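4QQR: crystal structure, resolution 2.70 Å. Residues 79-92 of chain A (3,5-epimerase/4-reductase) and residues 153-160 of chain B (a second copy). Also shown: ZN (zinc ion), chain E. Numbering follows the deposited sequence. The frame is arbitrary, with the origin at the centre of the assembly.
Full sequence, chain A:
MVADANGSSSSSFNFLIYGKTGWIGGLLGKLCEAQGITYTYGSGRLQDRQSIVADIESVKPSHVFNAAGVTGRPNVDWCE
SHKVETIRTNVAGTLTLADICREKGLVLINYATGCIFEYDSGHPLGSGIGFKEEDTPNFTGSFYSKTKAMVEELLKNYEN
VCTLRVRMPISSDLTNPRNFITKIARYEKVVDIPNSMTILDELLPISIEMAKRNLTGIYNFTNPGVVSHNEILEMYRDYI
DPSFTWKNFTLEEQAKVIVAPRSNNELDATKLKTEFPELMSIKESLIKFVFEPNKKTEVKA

Chain A 79-92: CESHKVETIRTNVA
Chain B (153-160) ELLKNYEN

The contact is a mainly apolar packing of one face of a chain A helix against a helical segment and a type I turn in chain B, burying 477 Å² over both sides and crossed by one weak hydrogen bond.

Chain A is helical from Glu A80, with phi/psi near -60/-40 at first and a wider pi-type turn at 87-92, where Ala A92 N bonds Ile A87 O at 2.9 Å. Cys A79 (phi/psi -79/176, chi1 p) is the N-cap: its SG accepts a weak bond from His A82 N at 3.6 Å. The zinc ion fastens the same turn, at 2.6 Å from Cys A79 SG and 2.5 Å from His A82 ND1.

In chain B, the type I turn from Leu B155 to Tyr B158 is closed by Tyr B158 N to Leu B155 O at 3.1 Å; Tyr B158 then extends (-113/90). Register is set by CA-CA distances of 5.6 Å for Glu A80 and Asn B157 and 7.8 Å for Ile A87 and Leu B154, so the two chains run in opposite senses along the contact.

Lys A83, Val A84, Ile A87 and Val A91 direct CA-to-CB toward chain B. Val A84 (t) places CG2 3.9 Å from the Tyr B158 ring centroid, 10° off the normal, a CH-pi contact over one face; Tyr B158 is m, chi2 -108°. Ile A87 (m, t) sets CD1 3.8 Å from Leu B154 CD2 and 3.8 Å from Tyr B158 CE2. Val A91 (t) extends the apolar row, CG1 lying 4.1 Å from CD1 of Leu B154 (m, t).

Lys A83 (m, then t throughout) donates weakly from NZ to OD1 of Asn B157 (m, chi2 -56°) at 3.5 Å. Glu A80 OE1 and Glu B159 OE1 lie 4.3 Å apart; these like charges gain nothing from each other.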

ATOM      1  N   CYS A  79      11.317  10.602  -8.848  1.00 47.70           N
ATOM      2  CA  CYS A  79      11.805   9.571  -9.736  1.00 49.05           C
ATOM      3  C   CYS A  79      11.643   8.192  -9.076  1.00 47.57           C
ATOM      4  O   CYS A  79      11.224   8.067  -7.914  1.00 43.08           O
ATOM      5  CB  CYS A  79      13.263   9.813 -10.100  1.00 45.27           C
ATOM      6  SG  CYS A  79      14.431   9.110  -8.909  1.00 46.79           S
ATOM      7  N   GLU A  80      11.983   7.159  -9.830  1.00 42.53           N
ATOM      8  CA  GLU A  80      11.851   5.810  -9.324  1.00 48.06           C
ATOM      9  C   GLU A  80      12.636   5.570  -8.038  1.00 45.02           C
ATOM     10  O   GLU A  80      12.055   5.121  -7.046  1.00 45.76           O
ATOM     11  CB  GLU A  80      12.179   4.797 -10.415  1.00 45.98           C
ATOM     12  CG  GLU A  80      11.172   4.884 -11.536  1.00 46.20           C
ATOM     13  CD  GLU A  80      11.499   3.978 -12.690  1.00 48.53           C
ATOM     14  OE1 GLU A  80      12.468   3.190 -12.566  1.00 52.72           O
ATOM     15  OE2 GLU A  80      10.791   4.060 -13.717  1.00 43.93           O
ATOM     16  N   SER A  81      13.926   5.901  -8.035  1.00 44.25           N
ATOM     17  CA  SER A  81      14.749   5.721  -6.833  1.00 45.71           C
ATOM     18  C   SER A  81      14.154   6.435  -5.613  1.00 46.57           C
ATOM     19  O   SER A  81      14.301   5.969  -4.486  1.00 46.34           O
ATOM     20  CB  SER A  81      16.194   6.185  -7.045  1.00 42.64           C
ATOM     21  OG  SER A  81      16.726   5.755  -8.288  1.00 51.50           O
ATOM     22  N   HIS A  82      13.473   7.554  -5.838  1.00 44.36           N
ATOM     23  CA  HIS A  82      12.927   8.320  -4.733  1.00 46.96           C
ATOM     24  C   HIS A  82      11.582   7.774  -4.288  1.00 47.91           C
ATOM     25  O   HIS A  82      11.296   7.715  -3.092  1.00 46.15           O
ATOM     26  CB  HIS A  82      12.811   9.798  -5.103  1.00 51.53           C
ATOM     27  CG  HIS A  82      13.844  10.661  -4.455  1.00 51.43           C
ATOM     28  ND1 HIS A  82      14.530  11.641  -5.135  1.00 54.05           N
ATOM     29  CD2 HIS A  82      14.311  10.692  -3.184  1.00 59.71           C
ATOM     30  CE1 HIS A  82      15.376  12.239  -4.316  1.00 56.97           C
ATOM     31  NE2 HIS A  82      15.259  11.685  -3.124  1.00 61.81           N
ATOM     32  N   LYS A  83      10.756   7.394  -5.257  1.00 45.94           N
ATOM     33  CA  LYS A  83       9.483   6.758  -4.957  1.00 45.80           C
ATOM     34  C   LYS A  83       9.736   5.457  -4.198  1.00 47.52           C
ATOM     35  O   LYS A  83       9.093   5.196  -3.170  1.00 45.71           O
ATOM     36  CB  LYS A  83       8.702   6.468  -6.244  1.00 46.48           C
ATOM     37  CG  LYS A  83       8.052   7.669  -6.910  1.00 47.11           C
ATOM     38  CD  LYS A  83       7.582   7.252  -8.289  1.00 51.35           C
ATOM     39  CE  LYS A  83       6.530   8.187  -8.867  1.00 52.04           C
ATOM     40  NZ  LYS A  83       6.326   7.860 -10.323  1.00 51.33           N
ATOM     41  N   VAL A  84      10.672   4.649  -4.706  1.00 43.95           N
ATOM     42  CA  VAL A  84      10.966   3.351  -4.105  1.00 44.11           C
ATOM     43  C   VAL A  84      11.448   3.565  -2.686  1.00 43.73           C
ATOM     44  O   VAL A  84      11.056   2.840  -1.771  1.00 48.22           O
ATOM     45  CB  VAL A  84      12.009   2.521  -4.919  1.00 45.70           C
ATOM     46  CG1 VAL A  84      12.589   1.397  -4.080  1.00 43.86           C
ATOM     47  CG2 VAL A  84      11.375   1.950  -6.182  1.00 45.04           C
ATOM     48  N   GLU A  85      12.264   4.596  -2.501  1.00 45.74           N
ATOM     49  CA  GLU A  85      12.814   4.901  -1.194  1.00 44.10           C
ATOM     50  C   GLU A  85      11.710   5.187  -0.173  1.00 41.32           C
ATOM     51  O   GLU A  85      11.827   4.804   0.976  1.00 36.77           O
ATOM     52  CB  GLU A  85      13.831   6.045  -1.273  1.00 41.32           C
ATOM     53  N   THR A  86      10.625   5.826  -0.590  1.00 39.10           N
ATOM     54  CA  THR A  86       9.549   6.102   0.361  1.00 42.40           C
ATOM     55  C   THR A  86       8.692   4.854   0.603  1.00 44.45           C
ATOM     56  O   THR A  86       8.077   4.694   1.661  1.00 39.70           O
ATOM     57  CB  THR A  86       8.657   7.269  -0.089  1.00 46.36           C
ATOM     58  OG1 THR A  86       9.422   8.177  -0.885  1.00 46.81           O
ATOM     59  CG2 THR A  86       8.112   8.014   1.129  1.00 53.00           C
ATOM     60  N   ILE A  87       8.648   3.972  -0.388  1.00 45.54           N
ATOM     61  CA  ILE A  87       7.871   2.747  -0.270  1.00 39.82           C
ATOM     62  C   ILE A  87       8.522   1.798   0.726  1.00 41.65           C
ATOM     63  O   ILE A  87       7.839   1.105   1.478  1.00 40.75           O
ATOM     64  CB  ILE A  87       7.725   2.034  -1.627  1.00 43.63           C
ATOM     65  CG1 ILE A  87       6.772   2.810  -2.536  1.00 44.54           C
ATOM     66  CG2 ILE A  87       7.228   0.612  -1.428  1.00 41.52           C
ATOM     67  CD1 ILE A  87       6.681   2.254  -3.939  1.00 42.19           C
ATOM     68  N   ARG A  88       9.850   1.775   0.728  1.00 40.09           N
ATOM     69  CA  ARG A  88      10.602   0.893   1.610  1.00 40.36           C
ATOM     70  C   ARG A  88      10.465   1.298   3.073  1.00 40.33           C
ATOM     71  O   ARG A  88      10.350   0.447   3.952  1.00 40.78           O
ATOM     72  CB  ARG A  88      12.076   0.866   1.208  1.00 20.00           C
ATOM     73  CG  ARG A  88      12.956   0.039   2.130  1.00 20.00           C
ATOM     74  CD  ARG A  88      14.406   0.482   2.042  1.00 20.00           C
ATOM     75  NE  ARG A  88      14.625   1.396   0.925  1.00 20.00           N
ATOM     76  CZ  ARG A  88      15.670   1.339   0.106  1.00 20.00           C
ATOM     77  NH1 ARG A  88      16.599   0.408   0.279  1.00 20.00           N
ATOM     78  NH2 ARG A  88      15.788   2.211  -0.885  1.00 20.00           N
ATOM     79  N   THR A  89      10.478   2.602   3.331  1.00 37.58           N
ATOM     80  CA  THR A  89      10.384   3.099   4.686  1.00 40.16           C
ATOM     81  C   THR A  89       8.967   3.457   5.136  1.00 40.49           C
ATOM     82  O   THR A  89       8.591   3.141   6.261  1.00 42.35           O
ATOM     83  CB  THR A  89      11.397   4.253   4.980  1.00 43.18           C
ATOM     84  OG1 THR A  89      10.937   5.027   6.097  1.00 54.31           O
ATOM     85  CG2 THR A  89      11.532   5.166   3.822  1.00 35.00           C
ATOM     86  N   ASN A  90       8.176   4.098   4.281  1.00 39.25           N
ATOM     87  CA  ASN A  90       6.856   4.589   4.709  1.00 39.40           C
ATOM     88  C   ASN A  90       5.743   3.573   4.498  1.00 40.99           C
ATOM     89  O   ASN A  90       4.689   3.661   5.120  1.00 39.95           O
ATOM     90  CB  ASN A  90       6.483   5.885   3.982  1.00 45.59           C
ATOM     91  CG  ASN A  90       7.325   7.072   4.414  1.00 47.63           C
ATOM     92  OD1 ASN A  90       8.450   6.918   4.895  1.00 49.19           O
ATOM     93  ND2 ASN A  90       6.774   8.269   4.251  1.00 50.67           N
ATOM     94  N   VAL A  91       5.972   2.636   3.586  1.00 38.48           N
ATOM     95  CA  VAL A  91       5.067   1.528   3.407  1.00 38.80           C
ATOM     96  C   VAL A  91       5.600   0.292   4.141  1.00 39.21           C
ATOM     97  O   VAL A  91       5.125  -0.029   5.231  1.00 40.40           O
ATOM     98  CB  VAL A  91       4.787   1.240   1.909  1.00 41.87           C
ATOM     99  CG1 VAL A  91       3.798   0.125   1.767  1.00 39.79           C
ATOM    100  CG2 VAL A  91       4.227   2.469   1.231  1.00 43.45           C
ATOM    101  N   ALA A  92       6.597  -0.384   3.577  1.00 37.50           N
ATOM    102  CA  ALA A  92       6.994  -1.698   4.117  1.00 41.86           C
ATOM    103  C   ALA A  92       7.532  -1.605   5.528  1.00 39.73           C
ATOM    104  O   ALA A  92       7.265  -2.473   6.351  1.00 41.11           O
ATOM    105  CB  ALA A  92       7.997  -2.446   3.189  1.00 37.06           C
TER
ATOM    106  N   GLU B 153      -0.338  -1.223  -7.868  1.00 39.25           N
ATOM    107  CA  GLU B 153      -0.050   0.180  -8.127  1.00 41.43           C
ATOM    108  C   GLU B 153       1.383   0.496  -7.691  1.00 44.44           C
ATOM    109  O   GLU B 153       2.186   0.982  -8.491  1.00 45.17           O
ATOM    110  CB  GLU B 153      -1.058   1.088  -7.408  1.00 42.30           C
ATOM    111  CG  GLU B 153      -0.943   2.576  -7.757  1.00 46.85           C
ATOM    112  CD  GLU B 153      -0.921   2.865  -9.273  1.00 53.42           C
ATOM    113  OE1 GLU B 153      -1.723   2.247 -10.013  1.00 50.77           O
ATOM    114  OE2 GLU B 153      -0.111   3.726  -9.723  1.00 53.25           O
ATOM    115  N   LEU B 154       1.708   0.200  -6.434  1.00 39.09           N
ATOM    116  CA  LEU B 154       3.057   0.451  -5.931  1.00 40.65           C
ATOM    117  C   LEU B 154       4.166  -0.207  -6.776  1.00 42.74           C
ATOM    118  O   LEU B 154       5.188   0.436  -7.052  1.00 44.97           O
ATOM    119  CB  LEU B 154       3.177   0.056  -4.451  1.00 40.46           C
ATOM    120  CG  LEU B 154       2.387   0.881  -3.430  1.00 37.50           C
ATOM    121  CD1 LEU B 154       2.373   0.227  -2.049  1.00 35.83           C
ATOM    122  CD2 LEU B 154       2.970   2.270  -3.349  1.00 37.58           C
ATOM    123  N   LEU B 155       3.953  -1.457  -7.212  1.00 39.01           N
ATOM    124  CA  LEU B 155       4.981  -2.226  -7.925  1.00 40.51           C
ATOM    125  C   LEU B 155       5.380  -1.630  -9.281  1.00 46.82           C
ATOM    126  O   LEU B 155       6.389  -2.029  -9.874  1.00 46.10           O
ATOM    127  CB  LEU B 155       4.563  -3.690  -8.105  1.00 41.08           C
ATOM    128  CG  LEU B 155       4.768  -4.608  -6.898  1.00 42.79           C
ATOM    129  CD1 LEU B 155       4.495  -6.049  -7.266  1.00 39.68           C
ATOM    130  CD2 LEU B 155       6.180  -4.438  -6.346  1.00 40.45           C
ATOM    131  N   LYS B 156       4.577  -0.685  -9.765  1.00 46.12           N
ATOM    132  CA  LYS B 156       4.810  -0.027 -11.044  1.00 44.78           C
ATOM    133  C   LYS B 156       6.130   0.737 -11.021  1.00 45.36           C
ATOM    134  O   LYS B 156       6.790   0.899 -12.060  1.00 41.35           O
ATOM    135  CB  LYS B 156       3.677   0.966 -11.334  1.00 47.82           C
ATOM    136  CG  LYS B 156       2.350   0.381 -11.800  1.00 45.02           C
ATOM    137  CD  LYS B 156       1.373   1.533 -11.999  1.00 45.83           C
ATOM    138  CE  LYS B 156       0.086   1.145 -12.712  1.00 47.29           C
ATOM    139  NZ  LYS B 156      -0.869   2.311 -12.736  1.00 45.42           N
ATOM    140  N   ASN B 157       6.501   1.214  -9.832  1.00 43.52           N
ATOM    141  CA  ASN B 157       7.713   2.019  -9.666  1.00 42.24           C
ATOM    142  C   ASN B 157       8.995   1.188  -9.648  1.00 46.96           C
ATOM    143  O   ASN B 157      10.091   1.723  -9.450  1.00 48.55           O
ATOM    144  CB  ASN B 157       7.620   2.860  -8.401  1.00 42.70           C
ATOM    145  CG  ASN B 157       6.375   3.731  -8.368  1.00 42.78           C
ATOM    146  OD1 ASN B 157       6.126   4.536  -9.270  1.00 42.30           O
ATOM    147  ND2 ASN B 157       5.571   3.552  -7.333  1.00 42.12           N
ATOM    148  N   TYR B 158       8.850  -0.119  -9.870  1.00 47.08           N
ATOM    149  CA  TYR B 158       9.970  -1.048  -9.828  1.00 46.35           C
ATOM    150  C   TYR B 158      10.231  -1.607 -11.218  1.00 49.01           C
ATOM    151  O   TYR B 158       9.677  -2.646 -11.600  1.00 51.07           O
ATOM    152  CB  TYR B 158       9.683  -2.190  -8.850  1.00 45.80           C
ATOM    153  CG  TYR B 158       9.537  -1.771  -7.404  1.00 45.23           C
ATOM    154  CD1 TYR B 158      10.530  -2.067  -6.473  1.00 42.70           C
ATOM    155  CD2 TYR B 158       8.399  -1.099  -6.959  1.00 42.51           C
ATOM    156  CE1 TYR B 158      10.403  -1.695  -5.146  1.00 38.28           C
ATOM    157  CE2 TYR B 158       8.269  -0.729  -5.629  1.00 41.00           C
ATOM    158  CZ  TYR B 158       9.275  -1.031  -4.735  1.00 37.57           C
ATOM    159  OH  TYR B 158       9.151  -0.668  -3.422  1.00 42.15           O
ATOM    160  N   GLU B 159      11.087  -0.919 -11.963  1.00 50.64           N
ATOM    161  CA  GLU B 159      11.370  -1.249 -13.362  1.00 54.27           C
ATOM    162  C   GLU B 159      11.660  -2.730 -13.636  1.00 50.90           C
ATOM    163  O   GLU B 159      11.452  -3.200 -14.746  1.00 54.73           O
ATOM    164  CB  GLU B 159      12.550  -0.417 -13.854  1.00 54.48           C
ATOM    165  CG  GLU B 159      13.833  -0.732 -13.093  1.00 54.45           C
ATOM    166  CD  GLU B 159      14.998   0.095 -13.557  1.00 57.24           C
ATOM    167  OE1 GLU B 159      15.022   0.468 -14.755  1.00 62.92           O
ATOM    168  OE2 GLU B 159      15.880   0.382 -12.721  1.00 57.84           O
ATOM    169  N   ASN B 160      12.151  -3.450 -12.633  1.00 49.30           N
ATOM    170  CA  ASN B 160      12.536  -4.848 -12.803  1.00 49.88           C
ATOM    171  C   ASN B 160      11.373  -5.815 -12.614  1.00 50.86           C
ATOM    172  O   ASN B 160      11.421  -6.948 -13.087  1.00 50.88           O
ATOM    173  CB  ASN B 160      13.601  -5.216 -11.783  1.00 50.04           C
ATOM    174  CG  ASN B 160      13.054  -5.223 -10.361  1.00 49.52           C
ATOM    175  OD1 ASN B 160      12.511  -4.214  -9.890  1.00 46.13           O
ATOM    176  ND2 ASN B 160      13.182  -6.365  -9.676  1.00 44.38           N
TER
HETATM  177 ZN    ZN E 403      14.868  11.262  -7.551  1.00 60.72          ZN